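PDB 3IQ0: putative Ribokinase II from Escherichia coli O6, which probably phosphorylates a sugar or related small molecule as a kinase of the pfkB (ribokinase) family, binding ATP as the phosphate donor. Local coordinates for residues B[70-73]-B[74-78]; B[142-145]-B[146-150]; B[272-275]-B[276-280]. All blocks are in the same frame, centred on the assembly; numbering follows the deposited sequence.

Interaction 1: residues B[70-73]-B[74-78]; sequences IHRL and AADGV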
loop_
_atom_site.group_PDB
_atom_site.type_symbol
_atom_site.label_atom_id
_atom_site.label_comp_id
_atom_site.label_asym_id
_atom_site.label_seq_id
_atom_site.Cartn_x
_atom_site.Cartn_y
_atom_site.Cartn_z
ATOM N N ILE B 70 -15.680 4.918 4.343
ATOM C CA ILE B 70 -16.662 5.995 4.392
ATOM C C ILE B 70 -18.087 5.451 4.415
ATOM O O ILE B 70 -18.934 5.966 5.142
ATOM C CB ILE B 70 -16.521 6.964 3.197
ATOM C CG1 ILE B 70 -15.258 7.811 3.363
ATOM C CG2 ILE B 70 -17.743 7.876 3.114
ATOM C CD1 ILE B 70 -14.964 8.721 2.187
ATOM N N HIS B 71 -18.345 4.412 3.625
ATOM C CA HIS B 71 -19.670 3.801 3.560
ATOM C C HIS B 71 -20.071 3.152 4.882
ATOM O O HIS B 71 -21.194 3.333 5.363
ATOM C CB HIS B 71 -19.715 2.743 2.450
ATOM C CG HIS B 71 -19.598 3.305 1.067
ATOM N ND1 HIS B 71 -19.396 2.510 -0.039
ATOM C CD2 HIS B 71 -19.656 4.579 0.614
ATOM C CE1 HIS B 71 -19.332 3.272 -1.120
ATOM N NE2 HIS B 71 -19.487 4.530 -0.750
ATOM N N ARG B 72 -19.152 2.386 5.460
ATOM C CA ARG B 72 -19.402 1.706 6.728
ATOM C C ARG B 72 -19.689 2.712 7.840
ATOM O O ARG B 72 -20.681 2.595 8.547
ATOM C CB ARG B 72 -18.198 0.842 7.116
ATOM C CG ARG B 72 -18.191 0.418 8.582
ATOM C CD ARG B 72 -19.355 -0.503 8.910
ATOM N NE ARG B 72 -18.992 -1.903 8.729
ATOM C CZ ARG B 72 -18.532 -2.689 9.697
ATOM N NH1 ARG B 72 -18.385 -2.224 10.931
ATOM N NH2 ARG B 72 -18.202 -3.944 9.426
ATOM N N LEU B 73 -18.805 3.690 8.001
ATOM C CA LEU B 73 -18.973 4.711 9.034
ATOM C C LEU B 73 -20.254 5.521 8.850
ATOM O O LEU B 73 -20.975 5.780 9.814
ATOM C CB LEU B 73 -17.754 5.641 9.040
ATOM C CG LEU B 73 -16.631 5.392 10.066
ATOM C CD1 LEU B 73 -16.705 4.004 10.645
ATOM C CD2 LEU B 73 -15.297 5.644 9.416
ATOM N N ALA B 74 -20.539 5.923 7.618
ATOM C CA ALA B 74 -21.745 6.703 7.356
ATOM C C ALA B 74 -22.983 5.871 7.657
ATOM O O ALA B 74 -23.916 6.341 8.310
ATOM C CB ALA B 74 -21.764 7.169 5.904
ATOM N N ALA B 75 -22.985 4.627 7.191
ATOM C CA ALA B 75 -24.113 3.732 7.409
ATOM C C ALA B 75 -24.346 3.480 8.893
ATOM O O ALA B 75 -25.483 3.295 9.321
ATOM C CB ALA B 75 -23.881 2.404 6.679
ATOM N N ASP B 76 -23.274 3.477 9.684
ATOM C CA ASP B 76 -23.413 3.245 11.111
ATOM C C ASP B 76 -23.840 4.497 11.876
ATOM O O ASP B 76 -24.072 4.445 13.085
ATOM C CB ASP B 76 -22.121 2.666 11.693
ATOM C CG ASP B 76 -21.949 1.190 11.363
ATOM O OD1 ASP B 76 -22.938 0.544 10.944
ATOM O OD2 ASP B 76 -20.837 0.662 11.536
ATOM N N GLY B 77 -23.947 5.617 11.166
ATOM C CA GLY B 77 -24.396 6.847 11.795
ATOM C C GLY B 77 -23.341 7.887 12.110
ATOM O O GLY B 77 -23.650 8.912 12.721
ATOM N N VAL B 78 -22.099 7.633 11.708
ATOM C CA VAL B 78 -21.020 8.585 11.973
ATOM C C VAL B 78 -21.060 9.781 11.031
ATOM O O VAL B 78 -21.421 9.651 9.864
ATOM C CB VAL B 78 -19.629 7.927 11.829
ATOM C CG1 VAL B 78 -18.548 8.950 12.130
ATOM C CG2 VAL B 78 -19.513 6.739 12.762
#
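Arg72 and Asp76, one turn apart at the end of helix 64-75, meet through the arginine's CD, which lies 3.2 Å from Asp76 OD2. The Arg72 chain sets out with CG anti to the backbone N (chi1 163°) and then bends at chi2 and chi3. Guanidinium and carboxylate planes are 60° apart, and the salt bridge from Arg72 NH1 to Asp76 OD2 is long, at 3.8 Å. The stronger ionic partner of Arg72 is Glu298, reached through NH2. Asp45 brings a carboxylate oxygen close to that of Asp76, so the nearby arginine probably eases the repulsion between the two acids.

Next along the chain the helix ends in a Schellman motif. Gly77, with a positive phi, turns the chain back; its N bonds to Ala74 O, and Val78 N reaches Leu73 O at 2.9 Å. The turn lays Val78 alongside Leu73, both side chains pointing the same way, with their CB atoms 4.1 Å apart. Val78 holds CG1 anti to its own N (chi1 -179°), which leaves CG2 as the branch beside the leucine's carbonyl, 3.4 Å from Leu73 O.

The apolar pair faces inward: Leu73 leans on Ile80 and Met297, while Val78 fills in against Ile44 and Thr48 of helix 39-49 and Cys54 of strand 54-61. The Schellman turn thus closes the helix of the beta-alpha-beta unit between strands 54-61 and 83-86 and leads the chain on toward the latter.

Interaction 2: residues B[142-145]-B[146-150]; sequences FSFH and MVDAV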
loop_
_atom_site.group_PDB
_atom_site.type_symbol
_atom_site.label_atom_id
_atom_site.label_comp_id
_atom_site.label_asym_id
_atom_site.label_seq_id
_atom_site.Cartn_x
_atom_site.Cartn_y
_atom_site.Cartn_z
ATOM N N PHE B 142 2.488 9.893 14.416
ATOM C CA PHE B 142 3.699 9.339 13.825
ATOM C C PHE B 142 4.419 10.316 12.898
ATOM O O PHE B 142 5.301 9.920 12.134
ATOM C CB PHE B 142 3.378 8.031 13.077
ATOM C CG PHE B 142 2.303 8.164 12.022
ATOM C CD1 PHE B 142 2.546 8.844 10.833
ATOM C CD2 PHE B 142 1.052 7.577 12.209
ATOM C CE1 PHE B 142 1.562 8.938 9.845
ATOM C CE2 PHE B 142 0.063 7.666 11.229
ATOM C CZ PHE B 142 0.317 8.346 10.045
ATOM N N SER B 143 4.044 11.591 12.971
ATOM C CA SER B 143 4.665 12.635 12.153
ATOM C C SER B 143 4.294 14.002 12.721
ATOM O O SER B 143 3.278 14.137 13.407
ATOM C CB SER B 143 4.196 12.545 10.697
ATOM O OG SER B 143 2.999 13.269 10.495
ATOM N N PHE B 144 5.108 15.014 12.430
ATOM C CA PHE B 144 4.847 16.352 12.946
ATOM C C PHE B 144 3.559 16.933 12.365
ATOM O O PHE B 144 2.940 17.805 12.972
ATOM C CB PHE B 144 6.044 17.276 12.667
ATOM C CG PHE B 144 6.058 17.871 11.287
ATOM C CD1 PHE B 144 5.379 19.059 11.024
ATOM C CD2 PHE B 144 6.746 17.248 10.250
ATOM C CE1 PHE B 144 5.389 19.619 9.750
ATOM C CE2 PHE B 144 6.762 17.799 8.970
ATOM C CZ PHE B 144 6.081 18.989 8.719
ATOM N N HIS B 145 3.160 16.447 11.192
ATOM C CA HIS B 145 1.930 16.904 10.550
ATOM C C HIS B 145 0.720 16.375 11.309
ATOM O O HIS B 145 -0.309 17.043 11.402
ATOM C CB HIS B 145 1.872 16.410 9.106
ATOM C CG HIS B 145 2.623 17.271 8.141
ATOM N ND1 HIS B 145 3.413 16.749 7.138
ATOM C CD2 HIS B 145 2.675 18.616 8.001
ATOM C CE1 HIS B 145 3.921 17.738 6.424
ATOM N NE2 HIS B 145 3.488 18.882 6.927
HETATM N N MSE B 146 0.852 15.165 11.842
HETATM C CA MSE B 146 -0.220 14.534 12.601
HETATM C C MSE B 146 -0.374 15.227 13.949
HETATM O O MSE B 146 -1.490 15.541 14.368
HETATM C CB MSE B 146 0.092 13.050 12.822
HETATM C CG MSE B 146 0.367 12.257 11.553
HETATM SE SE MSE B 146 -1.108 12.242 10.305
HETATM C CE MSE B 146 -0.392 13.478 8.996
ATOM N N VAL B 147 0.747 15.471 14.625
ATOM C CA VAL B 147 0.710 16.128 15.929
ATOM C C VAL B 147 0.140 17.536 15.790
ATOM O O VAL B 147 -0.552 18.022 16.684
ATOM C CB VAL B 147 2.119 16.212 16.572
ATOM C CG1 VAL B 147 2.790 14.853 16.539
ATOM C CG2 VAL B 147 2.962 17.242 15.853
ATOM N N ASP B 148 0.431 18.184 14.666
ATOM C CA ASP B 148 -0.069 19.530 14.422
ATOM C C ASP B 148 -1.584 19.517 14.266
ATOM O O ASP B 148 -2.285 20.318 14.885
ATOM C CB ASP B 148 0.584 20.119 13.168
ATOM C CG ASP B 148 1.997 20.614 13.423
ATOM O OD1 ASP B 148 2.543 20.335 14.512
ATOM O OD2 ASP B 148 2.562 21.282 12.529
ATOM N N ALA B 149 -2.082 18.604 13.438
ATOM C CA ALA B 149 -3.516 18.481 13.213
ATOM C C ALA B 149 -4.207 18.235 14.549
ATOM O O ALA B 149 -5.230 18.847 14.854
ATOM C CB ALA B 149 -3.799 17.326 12.256
ATOM N N VAL B 150 -3.630 17.344 15.350
ATOM C CA VAL B 150 -4.188 17.024 16.655
ATOM C C VAL B 150 -4.098 18.197 17.632
ATOM O O VAL B 150 -5.044 18.468 18.367
ATOM C CB VAL B 150 -3.485 15.795 17.260
ATOM C CG1 VAL B 150 -3.954 15.573 18.683
ATOM C CG2 VAL B 150 -3.787 14.568 16.416
#
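Phe142 CG lies between the backbone N and the carbonyl carbon (chi1 55°), which brings the ring to Met146, a selenomethionine whose chain bends at chi2 and chi3 to meet it. They join at the start of helix 144-159, where Ser143 is the N-cap, in the beta-alpha-beta unit between strands 131-137 and 163-167. Met146 CG sits over one face of the Phe142 ring, 4.1 Å from its centroid, in a CH-pi contact. Met146 SE lies out past the rim, nearest Phe142 CZ at 4.2 Å, and approaches obliquely in a Met-aromatic contact. Ile110 and Met174 also pack on Phe142, and Leu118 on Met146.

Ser143 OG caps the first-turn amides: it accepts from Met146 N at 3.2 Å and, weakly, from His145 N. Met146 N also bonds weakly to Ser143 O. That carbonyl oxygen takes Val147 N in the carbonyl plane, in a nearly straight bond (166°), and opens the regular helical ladder.

On another side of the turn, Phe144 presents its ring edge to Asp148, with the ring and carboxylate planes 77° apart. Glu179 of helix 178-189 touches Phe144, and Met180 and Ala183 of that helix cover Val147. Asp148 N bonds to Phe144 O from above the carbonyl plane, while Asp148 OD2 stops beside the ring edge, 3.9 Å from Phe144 CD1.

Interaction 3: residues B[272-275]-B[276-280]; sequences LGFD and AHRAL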
loop_
_atom_site.group_PDB
_atom_site.type_symbol
_atom_site.label_atom_id
_atom_site.label_comp_id
_atom_site.label_asym_id
_atom_site.label_seq_id
_atom_site.Cartn_x
_atom_site.Cartn_y
_atom_site.Cartn_z
ATOM N N LEU B 272 -23.862 8.816 28.026
ATOM C CA LEU B 272 -25.248 8.442 28.281
ATOM C C LEU B 272 -25.551 8.507 29.777
ATOM O O LEU B 272 -26.591 8.040 30.231
ATOM C CB LEU B 272 -25.529 7.038 27.729
ATOM C CG LEU B 272 -25.323 6.870 26.216
ATOM C CD1 LEU B 272 -25.515 5.420 25.830
ATOM C CD2 LEU B 272 -26.285 7.763 25.446
ATOM N N GLY B 273 -24.629 9.089 30.539
ATOM C CA GLY B 273 -24.828 9.248 31.969
ATOM C C GLY B 273 -24.530 8.094 32.915
ATOM O O GLY B 273 -24.913 8.150 34.082
ATOM N N PHE B 274 -23.866 7.046 32.436
ATOM C CA PHE B 274 -23.527 5.914 33.302
ATOM C C PHE B 274 -22.496 6.377 34.329
ATOM O O PHE B 274 -21.655 7.216 34.015
ATOM C CB PHE B 274 -22.905 4.775 32.485
ATOM C CG PHE B 274 -23.890 3.968 31.688
ATOM C CD1 PHE B 274 -25.040 4.546 31.167
ATOM C CD2 PHE B 274 -23.624 2.635 31.400
ATOM C CE1 PHE B 274 -25.909 3.808 30.367
ATOM C CE2 PHE B 274 -24.484 1.889 30.602
ATOM C CZ PHE B 274 -25.631 2.478 30.083
ATOM N N ASP B 275 -22.548 5.846 35.549
ATOM C CA ASP B 275 -21.546 6.224 36.539
ATOM C C ASP B 275 -20.268 5.456 36.212
ATOM O O ASP B 275 -20.271 4.589 35.337
ATOM C CB ASP B 275 -22.005 5.931 37.981
ATOM C CG ASP B 275 -22.322 4.461 38.236
ATOM O OD1 ASP B 275 -21.641 3.570 37.696
ATOM O OD2 ASP B 275 -23.258 4.196 39.018
ATOM N N ALA B 276 -19.178 5.765 36.906
ATOM C CA ALA B 276 -17.907 5.096 36.642
ATOM C C ALA B 276 -17.997 3.578 36.732
ATOM O O ALA B 276 -17.401 2.870 35.930
ATOM C CB ALA B 276 -16.838 5.611 37.595
ATOM N N HIS B 277 -18.754 3.083 37.704
ATOM C CA HIS B 277 -18.922 1.645 37.905
ATOM C C HIS B 277 -19.660 0.946 36.770
ATOM O O HIS B 277 -19.273 -0.146 36.352
ATOM C CB HIS B 277 -19.649 1.385 39.227
ATOM C CG HIS B 277 -18.768 1.504 40.430
ATOM N ND1 HIS B 277 -17.925 0.491 40.834
ATOM C CD2 HIS B 277 -18.558 2.533 41.286
ATOM C CE1 HIS B 277 -17.233 0.892 41.886
ATOM N NE2 HIS B 277 -17.597 2.127 42.182
ATOM N N ARG B 278 -20.730 1.562 36.280
ATOM C CA ARG B 278 -21.495 0.980 35.186
ATOM C C ARG B 278 -20.683 1.029 33.893
ATOM O O ARG B 278 -20.563 0.033 33.179
ATOM C CB ARG B 278 -22.804 1.744 34.992
ATOM C CG ARG B 278 -23.988 1.156 35.719
ATOM C CD ARG B 278 -24.727 0.168 34.831
ATOM N NE ARG B 278 -26.159 0.449 34.807
ATOM C CZ ARG B 278 -26.682 1.621 34.452
ATOM N NH1 ARG B 278 -25.889 2.622 34.092
ATOM N NH2 ARG B 278 -27.997 1.798 34.463
ATOM N N ALA B 279 -20.123 2.199 33.609
ATOM C CA ALA B 279 -19.332 2.401 32.408
ATOM C C ALA B 279 -18.141 1.444 32.308
ATOM O O ALA B 279 -17.812 0.971 31.220
ATOM C CB ALA B 279 -18.857 3.844 32.346
ATOM N N LEU B 280 -17.498 1.155 33.436
ATOM C CA LEU B 280 -16.359 0.255 33.420
ATOM C C LEU B 280 -16.782 -1.182 33.112
ATOM O O LEU B 280 -16.093 -1.889 32.373
ATOM C CB LEU B 280 -15.613 0.298 34.756
ATOM C CG LEU B 280 -14.271 -0.440 34.750
ATOM C CD1 LEU B 280 -13.293 0.296 33.854
ATOM C CD2 LEU B 280 -13.719 -0.534 36.166
#
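Arg278 folds back over Phe274, setting NH1 above the centre of one ring face, 3.4 Å from Phe274 CG. Bends at chi2 and chi3 bring the guanidinium there. It is tilted 48° from the ring rather than lying flat on it, yet CZ is only 6° off the ring normal and 4.4 Å from the centroid, a cation-pi contact. This pair belongs to the outer, looser side of the turn, where Arg278 is exposed and Phe274 partly so. Phe274 CB also makes an ordinary apolar contact with Ala279 CB, at 4.2 Å. Cys269 and Tyr282 meet Phe274 as well, Tyr282 in an edge-to-face stack.

Two capping motifs share this short linker. Helix 258-271 ends in a Schellman motif whose positive-phi residue is Gly273, and Asp275 is the N-cap of helix 276-290. The cap is the tight part of the contact. Asp275 tucks CG between its own N and carbonyl carbon (chi1 59°), which turns the carboxylate back toward the helix start; OD1 takes Arg278 N at 2.6 Å, met nearly along the C-O bond. Asp275 O receives Ala279 N in an almost straight bond of 3.0 Å. The carboxylate's negative charge would also suit the positive end of the helix dipole.

Ala276 and Ala279 are buried beside this cap, Ala276 against Phe243 and Tyr236 of strands 242-245 and 234-237, Ala279 against Trp266 and Arg270 of helix 258-271. His277, though exposed, has its ring stacked with Phe243, which Ala276 and Leu280 also touch, and its CB lies 3.3 Å from Asp275 OD1.

How the interactions relate
From the N terminus, interaction 1 comes first and closes helix 64-75 just before the chain runs on to edge strand 83-86 of the main sheet. Interaction 2 follows, opening helix 144-159 between strands 131-137 and 163-167. Interaction 3 comes last, in the tight connection from helix 258-271 to helix 276-290, beside strands 234-237 and 242-245 at the other edge of that sheet. Each is a local turn within unbroken chain; the three stand in series, neither nesting nor crossing, and none touches another. Interactions 2 and 3 lie on opposite sides of the chain's centre, their own centres about 32 Å apart.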